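PDB 3KFW: PaaX domain-containing protein, C-domain protein, which is of unknown function but probably acts as a DNA-binding transcriptional regulator of the PaaX family. Local coordinates for residues A21-L26 and D58-S63; M124-L129 and P199-E204; G163-G168 and P207-G212; G173-A178 and V186-M191. All coordinates share one frame; numbering follows the deposited sequence.

Contact 1. Residues A21-L26 and D58-S63; sequences ATASEL and DGYRLS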
loop_
_atom_site.group_PDB
_atom_site.type_symbol
_atom_site.label_atom_id
_atom_site.label_comp_id
_atom_site.label_asym_id
_atom_site.label_seq_id
_atom_site.Cartn_x
_atom_site.Cartn_y
_atom_site.Cartn_z
ATOM N N ALA A 21 46.770 11.382 24.982
ATOM C CA ALA A 21 47.126 12.669 24.440
ATOM C C ALA A 21 46.970 13.726 25.577
ATOM O O ALA A 21 45.874 13.867 26.157
ATOM C CB ALA A 21 46.230 12.988 23.269
ATOM N N THR A 22 48.055 14.448 25.883
ATOM C CA THR A 22 48.028 15.463 26.940
ATOM C C THR A 22 47.235 16.651 26.479
ATOM O O THR A 22 47.222 16.973 25.281
ATOM C CB THR A 22 49.444 15.971 27.340
ATOM O OG1 THR A 22 49.978 16.848 26.321
ATOM C CG2 THR A 22 50.428 14.780 27.619
ATOM N N ALA A 23 46.583 17.317 27.424
ATOM C CA ALA A 23 46.011 18.657 27.193
ATOM C C ALA A 23 46.875 19.530 26.285
ATOM O O ALA A 23 46.404 20.039 25.284
ATOM C CB ALA A 23 45.812 19.342 28.499
ATOM N N SER A 24 48.138 19.710 26.650
ATOM C CA SER A 24 49.077 20.499 25.884
ATOM C C SER A 24 49.070 20.107 24.419
ATOM O O SER A 24 49.068 20.967 23.546
ATOM C CB SER A 24 50.490 20.318 26.428
ATOM O OG SER A 24 51.429 20.760 25.452
ATOM N N GLU A 25 49.075 18.809 24.154
ATOM C CA GLU A 25 49.177 18.292 22.790
ATOM C C GLU A 25 47.884 18.582 22.010
ATOM O O GLU A 25 47.923 19.028 20.863
ATOM C CB GLU A 25 49.531 16.790 22.804
ATOM C CG GLU A 25 50.971 16.449 23.294
ATOM C CD GLU A 25 51.073 15.035 23.939
ATOM O OE1 GLU A 25 50.087 14.246 23.936
ATOM O OE2 GLU A 25 52.151 14.696 24.477
ATOM N N LEU A 26 46.747 18.360 22.659
ATOM C CA LEU A 26 45.452 18.705 22.108
ATOM C C LEU A 26 45.328 20.209 21.912
ATOM O O LEU A 26 44.807 20.646 20.898
ATOM C CB LEU A 26 44.304 18.142 22.966
ATOM C CG LEU A 26 44.208 16.588 23.093
ATOM C CD1 LEU A 26 43.201 16.105 24.118
ATOM C CD2 LEU A 26 43.848 15.978 21.776
ATOM N N ASP A 58 48.363 10.602 32.277
ATOM C CA ASP A 58 48.997 10.827 30.947
ATOM C C ASP A 58 48.143 11.602 29.920
ATOM O O ASP A 58 48.623 11.928 28.812
ATOM C CB ASP A 58 49.531 9.525 30.362
ATOM C CG ASP A 58 50.490 8.819 31.293
ATOM O OD1 ASP A 58 51.563 9.334 31.644
ATOM O OD2 ASP A 58 50.160 7.707 31.712
ATOM N N GLY A 59 46.887 11.884 30.287
ATOM C CA GLY A 59 46.054 12.853 29.578
ATOM C C GLY A 59 44.706 12.289 29.167
ATOM O O GLY A 59 43.891 11.947 30.012
ATOM N N TYR A 60 44.477 12.171 27.864
ATOM C CA TYR A 60 43.163 11.826 27.338
ATOM C C TYR A 60 43.262 10.819 26.176
ATOM O O TYR A 60 44.230 10.834 25.396
ATOM C CB TYR A 60 42.459 13.099 26.864
ATOM C CG TYR A 60 42.266 14.198 27.920
ATOM C CD1 TYR A 60 41.124 14.225 28.710
ATOM C CD2 TYR A 60 43.221 15.214 28.108
ATOM C CE1 TYR A 60 40.929 15.222 29.666
ATOM C CE2 TYR A 60 43.031 16.267 29.092
ATOM C CZ TYR A 60 41.880 16.260 29.863
ATOM O OH TYR A 60 41.642 17.232 30.871
ATOM N N ARG A 61 42.290 9.915 26.109
ATOM C CA ARG A 61 42.144 9.007 25.009
ATOM C C ARG A 61 40.640 8.652 24.981
ATOM O O ARG A 61 39.923 8.933 25.955
ATOM C CB ARG A 61 43.042 7.764 25.142
ATOM C CG ARG A 61 42.528 6.765 26.114
ATOM C CD ARG A 61 43.329 5.464 26.136
ATOM N NE ARG A 61 42.889 4.609 27.234
ATOM C CZ ARG A 61 43.473 3.462 27.593
ATOM N NH1 ARG A 61 44.518 3.016 26.900
ATOM N NH2 ARG A 61 42.988 2.743 28.612
ATOM N N LEU A 62 40.157 8.111 23.854
ATOM C CA LEU A 62 38.730 7.793 23.696
ATOM C C LEU A 62 38.201 6.769 24.741
ATOM O O LEU A 62 38.877 5.842 25.103
ATOM C CB LEU A 62 38.465 7.262 22.252
ATOM C CG LEU A 62 37.988 8.156 21.064
ATOM C CD1 LEU A 62 38.543 9.584 21.054
ATOM C CD2 LEU A 62 38.210 7.484 19.685
ATOM N N SER A 63 36.954 6.941 25.152
ATOM C CA SER A 63 36.152 5.938 25.853
ATOM C C SER A 63 35.975 4.639 25.095
ATOM O O SER A 63 35.836 4.653 23.850
ATOM C CB SER A 63 34.750 6.500 26.000
ATOM O OG SER A 63 34.092 5.831 27.043
#

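Contact 2. Residues M124-L129 and P199-E204; sequences MRPDNL and PMLPAE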
loop_
_atom_site.group_PDB
_atom_site.type_symbol
_atom_site.label_atom_id
_atom_site.label_comp_id
_atom_site.label_asym_id
_atom_site.label_seq_id
_atom_site.Cartn_x
_atom_site.Cartn_y
_atom_site.Cartn_z
HETATM N N MSE A 124 14.485 -4.257 -0.964
HETATM C CA MSE A 124 15.403 -5.259 -1.554
HETATM C C MSE A 124 16.783 -4.746 -1.558
HETATM O O MSE A 124 16.994 -3.552 -1.449
HETATM C CB MSE A 124 15.122 -5.535 -3.025
HETATM C CG MSE A 124 13.834 -6.126 -3.282
HETATM SE SE MSE A 124 13.401 -6.136 -5.182
HETATM C CE MSE A 124 14.521 -7.655 -5.701
ATOM N N ARG A 125 17.723 -5.658 -1.725
ATOM C CA ARG A 125 19.113 -5.303 -1.983
ATOM C C ARG A 125 19.824 -6.569 -2.417
ATOM O O ARG A 125 19.303 -7.653 -2.209
ATOM C CB ARG A 125 19.794 -4.662 -0.751
ATOM C CG ARG A 125 20.053 -5.627 0.385
ATOM C CD ARG A 125 21.485 -5.525 0.869
ATOM N NE ARG A 125 21.985 -4.178 0.619
ATOM C CZ ARG A 125 22.977 -3.886 -0.209
ATOM N NH1 ARG A 125 23.589 -4.840 -0.859
ATOM N NH2 ARG A 125 23.332 -2.629 -0.377
ATOM N N PRO A 126 20.996 -6.444 -3.073
ATOM C CA PRO A 126 21.737 -7.669 -3.424
ATOM C C PRO A 126 22.181 -8.414 -2.164
ATOM O O PRO A 126 22.353 -7.786 -1.141
ATOM C CB PRO A 126 22.938 -7.138 -4.195
ATOM C CG PRO A 126 22.536 -5.781 -4.671
ATOM C CD PRO A 126 21.581 -5.230 -3.687
ATOM N N ASP A 127 22.381 -9.727 -2.205
ATOM C CA ASP A 127 22.726 -10.409 -0.968
ATOM C C ASP A 127 24.228 -10.406 -0.671
ATOM O O ASP A 127 24.696 -11.253 0.093
ATOM C CB ASP A 127 22.150 -11.826 -0.931
ATOM C CG ASP A 127 22.868 -12.768 -1.847
ATOM O OD1 ASP A 127 23.668 -12.278 -2.659
ATOM O OD2 ASP A 127 22.654 -14.007 -1.762
ATOM N N ASN A 128 24.966 -9.457 -1.263
ATOM C CA ASN A 128 26.419 -9.306 -1.044
ATOM C C ASN A 128 26.803 -8.782 0.368
ATOM O O ASN A 128 27.906 -9.007 0.817
ATOM C CB ASN A 128 27.067 -8.463 -2.164
ATOM C CG ASN A 128 26.571 -7.010 -2.181
ATOM O OD1 ASN A 128 25.385 -6.750 -1.983
ATOM N ND2 ASN A 128 27.480 -6.067 -2.401
ATOM N N LEU A 129 25.893 -8.055 1.027
ATOM C CA LEU A 129 25.929 -7.819 2.475
ATOM C C LEU A 129 25.217 -8.957 3.206
ATOM O O LEU A 129 24.171 -9.427 2.731
ATOM C CB LEU A 129 25.197 -6.514 2.841
ATOM C CG LEU A 129 25.733 -5.157 2.386
ATOM C CD1 LEU A 129 24.904 -4.035 3.002
ATOM C CD2 LEU A 129 27.247 -5.025 2.738
ATOM N N PRO A 199 24.837 2.546 -1.458
ATOM C CA PRO A 199 24.101 1.300 -1.592
ATOM C C PRO A 199 24.974 0.058 -1.665
ATOM O O PRO A 199 24.435 -1.039 -1.666
ATOM C CB PRO A 199 23.267 1.503 -2.857
ATOM C CG PRO A 199 23.933 2.582 -3.582
ATOM C CD PRO A 199 24.527 3.468 -2.559
HETATM N N MSE A 200 26.307 0.224 -1.704
HETATM C CA MSE A 200 27.243 -0.891 -1.517
HETATM C C MSE A 200 26.995 -1.952 -2.540
HETATM O O MSE A 200 26.860 -3.123 -2.176
HETATM C CB MSE A 200 26.977 -1.516 -0.165
HETATM C CG MSE A 200 28.171 -1.852 0.562
HETATM SE SE MSE A 200 28.994 -0.141 0.862
HETATM C CE MSE A 200 28.255 0.298 2.608
ATOM N N LEU A 201 26.902 -1.536 -3.807
ATOM C CA LEU A 201 26.474 -2.418 -4.873
ATOM C C LEU A 201 27.623 -3.334 -5.275
ATOM O O LEU A 201 28.778 -2.921 -5.251
ATOM C CB LEU A 201 25.985 -1.597 -6.089
ATOM C CG LEU A 201 24.629 -0.857 -6.044
ATOM C CD1 LEU A 201 24.371 -0.047 -7.278
ATOM C CD2 LEU A 201 23.444 -1.801 -5.869
ATOM N N PRO A 202 27.319 -4.570 -5.692
ATOM C CA PRO A 202 28.412 -5.400 -6.198
ATOM C C PRO A 202 28.950 -4.888 -7.540
ATOM O O PRO A 202 28.179 -4.332 -8.334
ATOM C CB PRO A 202 27.729 -6.739 -6.439
ATOM C CG PRO A 202 26.325 -6.379 -6.791
ATOM C CD PRO A 202 25.995 -5.107 -6.068
ATOM N N ALA A 203 30.256 -5.097 -7.773
ATOM C CA ALA A 203 30.950 -4.855 -9.067
ATOM C C ALA A 203 30.075 -4.765 -10.322
ATOM O O ALA A 203 30.036 -3.728 -10.950
ATOM C CB ALA A 203 32.011 -5.893 -9.280
ATOM N N GLU A 204 29.371 -5.841 -10.662
ATOM C CA GLU A 204 28.586 -5.950 -11.909
ATOM C C GLU A 204 27.513 -4.887 -12.073
ATOM O O GLU A 204 26.992 -4.699 -13.179
ATOM C CB GLU A 204 27.863 -7.296 -11.987
ATOM C CG GLU A 204 28.759 -8.506 -11.967
ATOM C CD GLU A 204 29.184 -8.952 -10.542
ATOM O OE1 GLU A 204 29.855 -8.186 -9.774
ATOM O OE2 GLU A 204 28.838 -10.109 -10.203
#

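Contact 3. Residues G163-G168 and P207-G212; sequences GWTEAG and PADWPG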
loop_
_atom_site.group_PDB
_atom_site.type_symbol
_atom_site.label_atom_id
_atom_site.label_comp_id
_atom_site.label_asym_id
_atom_site.label_seq_id
_atom_site.Cartn_x
_atom_site.Cartn_y
_atom_site.Cartn_z
ATOM N N GLY A 163 21.987 10.523 -9.090
ATOM C CA GLY A 163 22.015 11.620 -8.101
ATOM C C GLY A 163 23.053 11.418 -7.021
ATOM O O GLY A 163 23.575 12.395 -6.456
ATOM N N TRP A 164 23.347 10.161 -6.707
ATOM C CA TRP A 164 24.284 9.875 -5.641
ATOM C C TRP A 164 25.708 10.011 -6.165
ATOM O O TRP A 164 26.596 10.403 -5.421
ATOM C CB TRP A 164 24.104 8.456 -5.144
ATOM C CG TRP A 164 24.843 8.120 -3.844
ATOM C CD1 TRP A 164 24.305 8.091 -2.542
ATOM C CD2 TRP A 164 26.219 7.686 -3.719
ATOM N NE1 TRP A 164 25.304 7.704 -1.640
ATOM C CE2 TRP A 164 26.473 7.454 -2.336
ATOM C CE3 TRP A 164 27.264 7.513 -4.631
ATOM C CZ2 TRP A 164 27.708 7.039 -1.873
ATOM C CZ3 TRP A 164 28.523 7.092 -4.155
ATOM C CH2 TRP A 164 28.726 6.861 -2.787
ATOM N N THR A 165 25.880 9.621 -7.430
ATOM C CA THR A 165 27.053 9.832 -8.276
ATOM C C THR A 165 27.341 11.327 -8.428
ATOM O O THR A 165 28.453 11.757 -8.101
ATOM C CB THR A 165 26.786 9.196 -9.697
ATOM O OG1 THR A 165 26.718 7.769 -9.565
ATOM C CG2 THR A 165 27.835 9.614 -10.773
ATOM N N GLU A 166 26.359 12.115 -8.899
ATOM C CA GLU A 166 26.528 13.575 -9.002
ATOM C C GLU A 166 26.931 14.231 -7.662
ATOM O O GLU A 166 27.815 15.100 -7.632
ATOM C CB GLU A 166 25.282 14.261 -9.589
ATOM C CG GLU A 166 25.452 15.793 -9.873
ATOM C CD GLU A 166 24.598 16.316 -11.085
ATOM O OE1 GLU A 166 25.154 16.469 -12.226
ATOM O OE2 GLU A 166 23.367 16.557 -10.902
ATOM N N ALA A 167 26.322 13.791 -6.561
ATOM C CA ALA A 167 26.614 14.369 -5.223
ATOM C C ALA A 167 27.985 14.006 -4.770
ATOM O O ALA A 167 28.615 14.802 -4.070
ATOM C CB ALA A 167 25.589 13.965 -4.150
ATOM N N GLY A 168 28.452 12.825 -5.191
ATOM C CA GLY A 168 29.758 12.329 -4.766
ATOM C C GLY A 168 30.891 13.104 -5.445
ATOM O O GLY A 168 31.805 13.579 -4.789
ATOM N N PRO A 207 27.888 1.461 -12.008
ATOM C CA PRO A 207 28.203 2.239 -13.204
ATOM C C PRO A 207 29.662 2.746 -13.116
ATOM O O PRO A 207 30.189 2.891 -12.002
ATOM C CB PRO A 207 27.179 3.380 -13.178
ATOM C CG PRO A 207 26.308 3.172 -11.923
ATOM C CD PRO A 207 27.024 2.195 -11.055
ATOM N N ALA A 208 30.326 2.953 -14.260
ATOM C CA ALA A 208 31.766 3.256 -14.277
ATOM C C ALA A 208 32.135 4.668 -13.788
ATOM O O ALA A 208 33.298 4.930 -13.495
ATOM C CB ALA A 208 32.335 3.033 -15.659
ATOM N N ASP A 209 31.152 5.580 -13.745
ATOM C CA ASP A 209 31.359 6.873 -13.107
ATOM C C ASP A 209 30.967 6.848 -11.604
ATOM O O ASP A 209 30.798 7.896 -11.007
ATOM C CB ASP A 209 30.701 8.035 -13.872
ATOM C CG ASP A 209 29.166 7.925 -13.946
ATOM O OD1 ASP A 209 28.639 6.791 -13.736
ATOM O OD2 ASP A 209 28.488 8.983 -14.210
ATOM N N TRP A 210 30.876 5.665 -11.000
ATOM C CA TRP A 210 30.581 5.561 -9.579
ATOM C C TRP A 210 31.746 6.147 -8.696
ATOM O O TRP A 210 32.891 5.676 -8.805
ATOM C CB TRP A 210 30.327 4.090 -9.232
ATOM C CG TRP A 210 29.797 3.913 -7.863
ATOM C CD1 TRP A 210 30.487 3.467 -6.769
ATOM C CD2 TRP A 210 28.440 4.185 -7.405
ATOM N NE1 TRP A 210 29.652 3.443 -5.667
ATOM C CE2 TRP A 210 28.404 3.880 -6.013
ATOM C CE3 TRP A 210 27.277 4.668 -8.030
ATOM C CZ2 TRP A 210 27.250 4.026 -5.239
ATOM C CZ3 TRP A 210 26.118 4.822 -7.275
ATOM C CH2 TRP A 210 26.106 4.500 -5.885
ATOM N N PRO A 211 31.462 7.172 -7.852
ATOM C CA PRO A 211 32.496 7.843 -7.013
ATOM C C PRO A 211 32.859 7.180 -5.653
ATOM O O PRO A 211 33.587 7.776 -4.884
ATOM C CB PRO A 211 31.890 9.251 -6.756
ATOM C CG PRO A 211 30.398 9.010 -6.717
ATOM C CD PRO A 211 30.140 7.831 -7.712
ATOM N N GLY A 212 32.398 5.962 -5.379
ATOM C CA GLY A 212 32.615 5.286 -4.076
ATOM C C GLY A 212 34.065 5.178 -3.639
ATOM O O GLY A 212 34.432 5.637 -2.542
#

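Contact 4. Residues G173-A178 and V186-M191; sequences GDMAAA and VVAAAM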
loop_
_atom_site.group_PDB
_atom_site.type_symbol
_atom_site.label_atom_id
_atom_site.label_comp_id
_atom_site.label_asym_id
_atom_site.label_seq_id
_atom_site.Cartn_x
_atom_site.Cartn_y
_atom_site.Cartn_z
ATOM N N GLY A 173 35.268 17.418 -5.867
ATOM C CA GLY A 173 35.518 18.847 -6.206
ATOM C C GLY A 173 35.640 19.789 -4.995
ATOM O O GLY A 173 36.517 20.670 -4.973
ATOM N N ASP A 174 34.793 19.592 -3.972
ATOM C CA ASP A 174 34.843 20.377 -2.739
ATOM C C ASP A 174 36.173 20.170 -1.979
ATOM O O ASP A 174 36.779 21.157 -1.513
ATOM C CB ASP A 174 33.671 20.020 -1.806
ATOM C CG ASP A 174 32.310 20.629 -2.240
ATOM O OD1 ASP A 174 32.252 21.465 -3.186
ATOM O OD2 ASP A 174 31.273 20.263 -1.607
HETATM N N MSE A 175 36.599 18.902 -1.829
HETATM C CA MSE A 175 37.914 18.565 -1.278
HETATM C C MSE A 175 39.069 19.171 -2.106
HETATM O O MSE A 175 39.890 19.928 -1.572
HETATM C CB MSE A 175 38.082 17.047 -1.130
HETATM C CG MSE A 175 39.327 16.577 -0.269
HETATM SE SE MSE A 175 39.182 17.199 1.590
HETATM C CE MSE A 175 38.543 15.565 2.481
ATOM N N ALA A 176 39.115 18.885 -3.406
ATOM C CA ALA A 176 40.147 19.486 -4.276
ATOM C C ALA A 176 40.244 21.010 -4.016
ATOM O O ALA A 176 41.331 21.559 -3.912
ATOM C CB ALA A 176 39.843 19.188 -5.743
ATOM N N ALA A 177 39.087 21.673 -3.887
ATOM C CA ALA A 177 39.029 23.112 -3.652
ATOM C C ALA A 177 39.249 23.534 -2.192
ATOM O O ALA A 177 39.421 24.724 -1.935
ATOM C CB ALA A 177 37.713 23.645 -4.117
ATOM N N ALA A 178 39.213 22.608 -1.230
ATOM C CA ALA A 178 39.341 23.041 0.151
ATOM C C ALA A 178 40.738 23.571 0.378
ATOM O O ALA A 178 41.716 23.109 -0.228
ATOM C CB ALA A 178 38.991 21.969 1.125
ATOM N N VAL A 186 35.483 19.815 7.265
ATOM C CA VAL A 186 34.050 19.901 6.927
ATOM C C VAL A 186 33.682 19.048 5.709
ATOM O O VAL A 186 32.637 18.383 5.693
ATOM C CB VAL A 186 33.585 21.377 6.713
ATOM C CG1 VAL A 186 32.146 21.426 6.210
ATOM C CG2 VAL A 186 33.780 22.193 8.005
ATOM N N VAL A 187 34.528 19.058 4.689
ATOM C CA VAL A 187 34.286 18.191 3.539
ATOM C C VAL A 187 34.352 16.681 3.866
ATOM O O VAL A 187 33.508 15.905 3.416
ATOM C CB VAL A 187 35.248 18.494 2.408
ATOM C CG1 VAL A 187 35.060 17.477 1.361
ATOM C CG2 VAL A 187 34.981 19.913 1.866
ATOM N N ALA A 188 35.333 16.264 4.651
ATOM C CA ALA A 188 35.373 14.885 5.134
ATOM C C ALA A 188 34.115 14.424 5.896
ATOM O O ALA A 188 33.610 13.315 5.621
ATOM C CB ALA A 188 36.591 14.689 6.002
ATOM N N ALA A 189 33.642 15.214 6.874
ATOM C CA ALA A 189 32.369 14.914 7.542
ATOM C C ALA A 189 31.223 14.825 6.503
ATOM O O ALA A 189 30.334 13.985 6.639
ATOM C CB ALA A 189 32.034 15.935 8.675
ATOM N N ALA A 190 31.236 15.629 5.450
ATOM C CA ALA A 190 30.183 15.453 4.409
ATOM C C ALA A 190 30.302 14.099 3.713
ATOM O O ALA A 190 29.278 13.451 3.391
ATOM C CB ALA A 190 30.187 16.598 3.374
HETATM N N MSE A 191 31.547 13.679 3.472
HETATM C CA MSE A 191 31.825 12.454 2.728
HETATM C C MSE A 191 31.458 11.238 3.532
HETATM O O MSE A 191 31.010 10.234 2.969
HETATM C CB MSE A 191 33.302 12.345 2.358
HETATM C CG MSE A 191 33.673 13.087 1.099
HETATM SE SE MSE A 191 35.627 13.046 0.826
HETATM C CE MSE A 191 35.469 13.860 -0.918
#

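Contact 1. Residues A21-L26 and D58-S63
Ala21 and Tyr60 form a single antiparallel hydrogen-bonded bridge in which each backbone satisfies the other. Ala21 N gives its hydrogen to Tyr60 O at 2.6 Å. In return Tyr60 N reaches Ala21 O at 2.8 Å. Ala21 O has two further neighbours: Gly59 CA makes a CA-H...O contact at 3.6 Å, and the Tyr60 ring presents its edge. Where Gly59 passes Thr22 the chains come close, and the bare CA of the glycine lets them. Next along, Thr22, at the N-cap of helix 23-30, and Glu25 form a capping box. Thr22 OG1 sits between its own N and carbonyl carbon (chi1 74°) and accepts from Glu25 N at 3.1 Å, while Thr22 N donates to Glu25 OE1 at 2.8 Å. That oxygen also has a weak bond to Gln234 of helix 212-234. On the apolar side Leu26 CD1 lies 4.1 Å from Tyr60 CD2, the two side chains crossing obliquely, and Leu44 of helix 37-49 touches both. A short extended piece before helix 23-30, bridged to the hairpin of strands 53-56 and 59-62, is consistent with a winged helix-turn-helix domain, as the PaaX-like N-terminal family suggests.

Contact 2. Residues M124-L129 and P199-E204
Arg125 reaches across from the end of strand 122-126 to the backbone at Pro199. From CB its chain starts with CG between the backbone N and the carbonyl carbon (chi1 71°) and then bends at chi2 and chi3. NE is taken by Arg114 O. CZ lies beneath Leu129 CD1, which sits 3.7 Å above the centre of the guanidinium. NH1 turns back on its own segment and donates to Pro126 O at 3.2 Å, close to the guanidinium plane. NH2, at the tip, meets Pro199 O near that plane; the modelled 2.3 Å is too short to be trusted in detail. Met200 CB stands 3.8 Å from the same NH2. One residue on from Pro199, Met200 O receives Asn128 ND2 at 3.0 Å along a nearly straight bond (171°), in the plane of the amide. Apolar contacts flank these bonds: Pro126 CG lies 3.8 Å from Pro202 CD, the two side chains crossing at about a right angle, and Leu129 CD2 lies 4.0 Å from Met200 CG, Met200 being present as selenomethionine. Chemically, the carbonyls of Arg114 and Pro126 hold a buried guanidinium, with Pro199 O a third, doubtful partner; their dipoles probably help to stabilise its charge where the central Cas2-like region meets the loop before helix 212-234.

Contact 3. Residues G163-G168 and P207-G212
Trp164 and Trp210 form an offset stack: their six-membered rings are nearly parallel, with planes at 6° and centroids 4.5 Å apart. Although the rings lie flat on each other, the side chains cross at about a right angle. Trp164 CE3 comes within 3.5 Å of Trp210 CH2, and each ring is displaced toward the rim of the other. Pro211 wedges in beside them; its CG lies 3.7 Å from Trp164 CZ3, and its CD stands over Trp210 toward the rim. The same proline CG approaches Gly168 CA at 3.9 Å, a position where a CB would collide with it. Thr165 uses both branches. OG1, hydrogen-bonded to Leu161 O within its own helix, lies 3.5 Å from Trp210 CE3, and CG2 comes 3.4 Å from Asp209 O, the carbonyl that also accepts from His169. The other polar end, Trp164 NE1, is taken up by Thr197. His194 of helix 181-195 also stacks on Trp164. Helix 161-177 thereby receives the turn 207-210 and the start of helix 212-234 along one flank, close to the end of helix 181-195.

Contact 4. Residues G173-A178 and V186-M191
Met175, whose side chain lies against Val187, accepts Ala178 N on its carbonyl O at 2.8 Å, the shortest polar bond here. Across the helix pair no hydrogen bond forms, and contact is left to apolar groups. Met175, modelled as selenomethionine like Met191, sends CG anti to its backbone N (chi1 -168°), after which the chain bends twice. Met175 CB touches Val187 CG1 at 3.9 Å, Met175 SE is 4.1 Å from Val187 CG1, and the terminal CE reaches Ala188 CB at 4.1 Å. Val187 stands between two residues of the facing helix: CG1 meets Met175, whereas CG2 meets Asp174 CB at 3.9 Å, so the aspartate contributes its aliphatic root. Met191, in contrast to Met175, is extended beyond CG and brings its CE to 4.1 Å from Met175 CB. The two segment axes approach to 9.7 Å and run nearly antiparallel, at 163°, as expected of consecutive helices joined by a short connection. Helix 212-234 lies against this pair: its Phe222 touches Met175 and Ala188, while Leu215 and Ala218 touch Met191. Helices 161-177, 181-195 and 212-234 thus pack together in the C-terminal region, and Val186, at the start of the second segment, also meets Thr4 of another subunit.

How the contacts relate
From the N terminus, contact 1 closes first, joining residues 21-26 to strand 59-62 around a loop that includes helix 37-49 and strand 53-56. It is in series with the others and stands apart: its centre is about 40 Å from that of contact 2 and 27 Å from that of contact 4. Contact 2 then opens on strand 122-126 and contact 3 on helix 161-177. Contact 4 opens and closes inside both their loops, pairing that helix with 181-195. Contacts 2 and 3 cross, closing successively before helix 212-234, where Pro199 CG packs 3.7 Å from Trp210 CH2. Contact 2 ties this loop to the Cas2-like sheet, contact 3 to helix 161-177.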